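Putative sensory box/GGDEF family protein (Vibrio parahaemolyticus, PDB 3LID) probably makes the second messenger cyclic di-GMP from GTP through its GGDEF part, the piece described here being its extracellular sensor domain. Local coordinates at residues A[116-127]-A[153-164]. Numbering follows the deposited sequence.
Sequences REYFKYAQSLDN and RILMPISVNDVR. With PO4 (phosphate ion), chain C.
The Tyr118 ring is covered on both faces: Arg153 lays CD over one, a CH-pi contact 3.6 Å from the centroid, and Arg116 CB covers the opposite one, both toward the rim. Phosphate O2 lies at the ring's edge; Tyr118 CE2 in turn sits over one face of the Arg116 guanidinium, with phosphate O4 at that group's edge. The planes of the Tyr118 ring and the Arg153 guanidinium are 22° apart. The two guanidinium planes, 74° apart, share one phosphate. This is the PDC fold of an extracellular sensor domain, in which helix 117-124 packs on an antiparallel sheet, here over strand 153-160. Arg153 NE reaches phosphate O3 at 2.6 Å, Arg116 NH1 takes O4, and Tyr118 OH donates to O2; the side chains of Lys113, Arg83 and Asn171 and the backbone N of Arg139 complete the site. The ion probably came from the crystallisation liquor, yet the basic lining is consistent with a pocket for an anionic ligand. Beneath the helix, Leu155 CD1 meets the edge of the Tyr121 ring and Ala122 CB, while Leu125 CB rests on Pro157 CG.

At the far end Pro157 CB sits 3.4 Å above the centre of the Arg164 guanidinium. A bend at chi3 (-71°) brings that group to two backbone carbonyls, NH1 bonding Gln123 O and NH2 bonding Leu125 O at 2.7 Å. Asn127 OD1 accepts from both NE and NH2, the NE bond running nearly along the C=O axis at 2.9 Å.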
loop_
_atom_site.group_PDB
_atom_site.type_symbol
_atom_site.label_atom_id
_atom_site.label_comp_id
_atom_site.label_asym_id
_atom_site.label_seq_id
_atom_site.Cartn_x
_atom_site.Cartn_y
_atom_site.Cartn_z
ATOM N N ARG A 116 -2.464 4.571 19.358
ATOM C CA ARG A 116 -2.423 4.833 17.932
ATOM C C ARG A 116 -3.769 5.254 17.402
ATOM O O ARG A 116 -4.803 4.695 17.764
ATOM C CB ARG A 116 -2.013 3.579 17.201
ATOM C CG ARG A 116 -0.463 3.267 17.445
ATOM C CD ARG A 116 0.483 4.344 16.906
ATOM N NE ARG A 116 0.495 4.353 15.398
ATOM C CZ ARG A 116 1.168 3.465 14.649
ATOM N NH1 ARG A 116 1.888 2.446 15.219
ATOM N NH2 ARG A 116 1.089 3.564 13.272
ATOM N N GLU A 117 -3.748 6.235 16.487
ATOM C CA GLU A 117 -5.036 6.649 15.926
ATOM C C GLU A 117 -5.757 5.558 15.146
ATOM O O GLU A 117 -6.984 5.532 15.099
ATOM C CB GLU A 117 -4.806 7.912 15.070
ATOM C CG GLU A 117 -4.344 9.116 15.955
ATOM C CD GLU A 117 -5.435 9.616 16.963
ATOM O OE1 GLU A 117 -6.632 9.271 16.830
ATOM O OE2 GLU A 117 -5.088 10.306 17.961
ATOM N N TYR A 118 -5.008 4.617 14.563
ATOM C CA TYR A 118 -5.669 3.611 13.762
ATOM C C TYR A 118 -6.431 2.712 14.694
ATOM O O TYR A 118 -7.472 2.163 14.318
ATOM C CB TYR A 118 -4.672 2.818 12.862
ATOM C CG TYR A 118 -3.747 1.814 13.545
ATOM C CD1 TYR A 118 -4.238 0.594 14.066
ATOM C CD2 TYR A 118 -2.376 2.080 13.657
ATOM C CE1 TYR A 118 -3.363 -0.320 14.656
ATOM C CE2 TYR A 118 -1.489 1.161 14.237
ATOM C CZ TYR A 118 -2.017 -0.020 14.774
ATOM O OH TYR A 118 -1.132 -0.923 15.292
ATOM N N PHE A 119 -5.932 2.578 15.937
ATOM C CA PHE A 119 -6.624 1.765 16.916
ATOM C C PHE A 119 -7.887 2.445 17.406
ATOM O O PHE A 119 -8.952 1.816 17.477
ATOM C CB PHE A 119 -5.741 1.400 18.121
ATOM C CG PHE A 119 -6.518 0.649 19.147
ATOM C CD1 PHE A 119 -6.910 -0.661 18.910
ATOM C CD2 PHE A 119 -6.914 1.293 20.315
ATOM C CE1 PHE A 119 -7.646 -1.345 19.883
ATOM C CE2 PHE A 119 -7.670 0.597 21.288
ATOM C CZ PHE A 119 -8.012 -0.676 21.053
ATOM N N LYS A 120 -7.800 3.726 17.713
ATOM C CA LYS A 120 -9.010 4.427 18.116
ATOM C C LYS A 120 -10.057 4.401 17.004
ATOM O O LYS A 120 -11.259 4.314 17.276
ATOM C CB LYS A 120 -8.612 5.866 18.440
ATOM C CG LYS A 120 -7.644 5.895 19.688
ATOM C CD LYS A 120 -7.194 7.320 20.055
ATOM C CE LYS A 120 -6.208 7.207 21.202
ATOM N NZ LYS A 120 -5.652 8.552 21.487
ATOM N N TYR A 121 -9.617 4.503 15.744
ATOM C CA TYR A 121 -10.558 4.356 14.597
ATOM C C TYR A 121 -11.197 2.944 14.581
ATOM O O TYR A 121 -12.424 2.767 14.493
ATOM C CB TYR A 121 -9.823 4.669 13.285
ATOM C CG TYR A 121 -10.764 4.443 12.101
ATOM C CD1 TYR A 121 -11.876 5.259 11.940
ATOM C CD2 TYR A 121 -10.546 3.418 11.200
ATOM C CE1 TYR A 121 -12.768 5.060 10.853
ATOM C CE2 TYR A 121 -11.438 3.189 10.135
ATOM C CZ TYR A 121 -12.520 4.012 9.962
ATOM O OH TYR A 121 -13.375 3.731 8.913
ATOM N N ALA A 122 -10.355 1.921 14.747
ATOM C CA ALA A 122 -10.904 0.532 14.723
ATOM C C ALA A 122 -11.982 0.391 15.835
ATOM O O ALA A 122 -12.950 -0.315 15.645
ATOM C CB ALA A 122 -9.748 -0.467 15.009
ATOM N N GLN A 123 -11.775 1.024 16.968
ATOM C CA GLN A 123 -12.731 0.874 18.075
ATOM C C GLN A 123 -14.079 1.433 17.692
ATOM O O GLN A 123 -15.102 0.960 18.163
ATOM C CB GLN A 123 -12.252 1.682 19.277
ATOM C CG GLN A 123 -11.023 1.121 19.961
ATOM C CD GLN A 123 -10.680 1.866 21.251
ATOM O OE1 GLN A 123 -10.159 2.988 21.207
ATOM N NE2 GLN A 123 -10.955 1.239 22.389
ATOM N N SER A 124 -14.063 2.522 16.903
ATOM C CA SER A 124 -15.288 3.127 16.375
ATOM C C SER A 124 -16.108 2.300 15.389
ATOM O O SER A 124 -17.304 2.578 15.150
ATOM C CB SER A 124 -14.946 4.496 15.745
ATOM O OG SER A 124 -14.606 4.378 14.383
ATOM N N LEU A 125 -15.538 1.236 14.829
ATOM C CA LEU A 125 -16.209 0.367 13.878
ATOM C C LEU A 125 -17.240 -0.526 14.569
ATOM O O LEU A 125 -17.163 -0.739 15.788
ATOM C CB LEU A 125 -15.221 -0.479 13.088
ATOM C CG LEU A 125 -14.137 0.339 12.331
ATOM C CD1 LEU A 125 -13.130 -0.746 11.727
ATOM C CD2 LEU A 125 -14.796 1.161 11.174
ATOM N N ASP A 126 -18.178 -1.028 13.800
ATOM C CA ASP A 126 -19.123 -2.026 14.333
ATOM C C ASP A 126 -18.489 -3.399 14.387
ATOM O O ASP A 126 -17.520 -3.659 13.709
ATOM C CB ASP A 126 -20.363 -2.115 13.443
ATOM C CG ASP A 126 -21.196 -0.840 13.493
ATOM O OD1 ASP A 126 -21.159 -0.087 14.470
ATOM O OD2 ASP A 126 -21.894 -0.596 12.518
ATOM N N ASN A 127 -19.076 -4.314 15.169
ATOM C CA ASN A 127 -18.603 -5.707 15.138
ATOM C C ASN A 127 -18.690 -6.272 13.736
ATOM O O ASN A 127 -19.711 -6.114 13.097
ATOM C CB ASN A 127 -19.410 -6.626 16.102
ATOM C CG ASN A 127 -19.211 -6.269 17.580
ATOM O OD1 ASN A 127 -18.212 -5.683 17.947
ATOM N ND2 ASN A 127 -20.146 -6.738 18.451
ATOM N N ARG A 153 -3.595 -0.323 6.711
ATOM C CA ARG A 153 -4.016 -1.318 7.747
ATOM C C ARG A 153 -5.501 -1.613 7.527
ATOM O O ARG A 153 -6.347 -0.722 7.570
ATOM C CB ARG A 153 -3.825 -0.684 9.157
ATOM C CG ARG A 153 -2.300 -0.628 9.487
ATOM C CD ARG A 153 -2.056 0.350 10.681
ATOM N NE ARG A 153 -0.638 0.522 10.911
ATOM C CZ ARG A 153 0.120 1.357 10.217
ATOM N NH1 ARG A 153 -0.429 2.087 9.194
ATOM N NH2 ARG A 153 1.418 1.440 10.503
ATOM N N ILE A 154 -5.825 -2.887 7.348
ATOM C CA ILE A 154 -7.248 -3.326 7.282
ATOM C C ILE A 154 -7.657 -3.645 8.762
ATOM O O ILE A 154 -6.838 -4.270 9.481
ATOM C CB ILE A 154 -7.354 -4.597 6.487
ATOM C CG1 ILE A 154 -6.570 -4.453 5.139
ATOM C CG2 ILE A 154 -8.831 -4.929 6.291
ATOM C CD1 ILE A 154 -7.079 -3.277 4.253
ATOM N N LEU A 155 -8.827 -3.187 9.164
ATOM C CA LEU A 155 -9.270 -3.238 10.563
ATOM C C LEU A 155 -10.625 -3.882 10.624
ATOM O O LEU A 155 -11.474 -3.564 9.836
ATOM C CB LEU A 155 -9.383 -1.817 11.042
ATOM C CG LEU A 155 -8.108 -0.990 10.864
ATOM C CD1 LEU A 155 -8.455 0.475 11.217
ATOM C CD2 LEU A 155 -6.986 -1.511 11.920
ATOM N N MET A 156 -10.810 -4.837 11.569
ATOM C CA MET A 156 -12.111 -5.521 11.681
ATOM C C MET A 156 -12.274 -5.936 13.150
ATOM O O MET A 156 -11.579 -6.869 13.610
ATOM C CB MET A 156 -12.098 -6.741 10.728
ATOM C CG MET A 156 -13.398 -7.561 10.722
ATOM S SD MET A 156 -13.171 -9.006 9.752
ATOM C CE MET A 156 -14.777 -9.609 10.141
ATOM N N PRO A 157 -13.249 -5.336 13.841
ATOM C CA PRO A 157 -13.529 -5.835 15.237
ATOM C C PRO A 157 -14.177 -7.227 15.114
ATOM O O PRO A 157 -14.973 -7.482 14.175
ATOM C CB PRO A 157 -14.539 -4.842 15.802
ATOM C CG PRO A 157 -14.388 -3.594 14.812
ATOM C CD PRO A 157 -14.085 -4.181 13.473
ATOM N N ILE A 158 -13.810 -8.155 16.029
ATOM C CA ILE A 158 -14.225 -9.522 15.935
ATOM C C ILE A 158 -15.020 -9.795 17.262
ATOM O O ILE A 158 -14.540 -9.469 18.326
ATOM C CB ILE A 158 -13.036 -10.522 15.909
ATOM C CG1 ILE A 158 -12.129 -10.235 14.657
ATOM C CG2 ILE A 158 -13.660 -11.998 15.811
ATOM C CD1 ILE A 158 -12.909 -10.287 13.321
ATOM N N SER A 159 -16.204 -10.372 17.096
ATOM C CA SER A 159 -17.062 -10.645 18.274
ATOM C C SER A 159 -17.415 -12.139 18.353
ATOM O O SER A 159 -17.342 -12.913 17.365
ATOM C CB SER A 159 -18.321 -9.788 18.245
ATOM O OG SER A 159 -19.143 -10.110 17.117
ATOM N N VAL A 160 -17.819 -12.567 19.556
ATOM C CA VAL A 160 -18.256 -13.979 19.806
ATOM C C VAL A 160 -19.542 -13.784 20.624
ATOM O O VAL A 160 -19.486 -13.085 21.668
ATOM C CB VAL A 160 -17.250 -14.765 20.635
ATOM C CG1 VAL A 160 -17.852 -16.107 21.089
ATOM C CG2 VAL A 160 -15.977 -15.040 19.830
ATOM N N ASN A 161 -20.655 -14.313 20.106
ATOM C CA ASN A 161 -21.973 -14.104 20.757
ATOM C C ASN A 161 -22.223 -12.639 20.955
ATOM O O ASN A 161 -22.695 -12.210 21.997
ATOM C CB ASN A 161 -22.011 -14.857 22.105
ATOM C CG ASN A 161 -22.103 -16.324 21.931
ATOM O OD1 ASN A 161 -21.258 -17.142 22.450
ATOM N ND2 ASN A 161 -23.059 -16.715 21.167
ATOM N N ASP A 162 -21.844 -11.811 19.955
ATOM C CA ASP A 162 -22.039 -10.379 20.054
ATOM C C ASP A 162 -21.199 -9.604 21.035
ATOM O O ASP A 162 -21.401 -8.432 21.181
ATOM C CB ASP A 162 -23.512 -9.986 20.198
ATOM C CG ASP A 162 -24.354 -10.558 19.059
ATOM O OD1 ASP A 162 -24.032 -10.282 17.863
ATOM O OD2 ASP A 162 -25.293 -11.357 19.339
ATOM N N VAL A 163 -20.191 -10.235 21.651
ATOM C CA VAL A 163 -19.343 -9.535 22.551
ATOM C C VAL A 163 -17.967 -9.360 21.863
ATOM O O VAL A 163 -17.332 -10.344 21.484
ATOM C CB VAL A 163 -19.127 -10.364 23.856
ATOM C CG1 VAL A 163 -18.168 -9.648 24.807
ATOM C CG2 VAL A 163 -20.571 -10.627 24.527
ATOM N N ARG A 164 -17.573 -8.104 21.735
ATOM C CA ARG A 164 -16.299 -7.824 21.041
ATOM C C ARG A 164 -15.140 -8.447 21.804
ATOM O O ARG A 164 -15.004 -8.281 23.049
ATOM C CB ARG A 164 -16.098 -6.312 20.946
ATOM C CG ARG A 164 -14.881 -6.012 20.010
ATOM C CD ARG A 164 -14.814 -4.476 19.769
ATOM N NE ARG A 164 -15.964 -4.174 18.908
ATOM C CZ ARG A 164 -16.167 -2.990 18.352
ATOM N NH1 ARG A 164 -15.298 -2.014 18.504
ATOM N NH2 ARG A 164 -17.228 -2.826 17.553
HETATM P P PO4 C . 2.000 -0.668 13.320
HETATM O O1 PO4 C . 3.160 -1.671 13.168
HETATM O O2 PO4 C . 1.541 -0.875 14.770
HETATM O O3 PO4 C . 0.855 -0.977 12.398
HETATM O O4 PO4 C . 2.500 0.759 13.125
HETATM O O HOH W 1 -22.451 -8.263 17.128
HETATM O O HOH W 2 -19.704 -5.822 21.522
#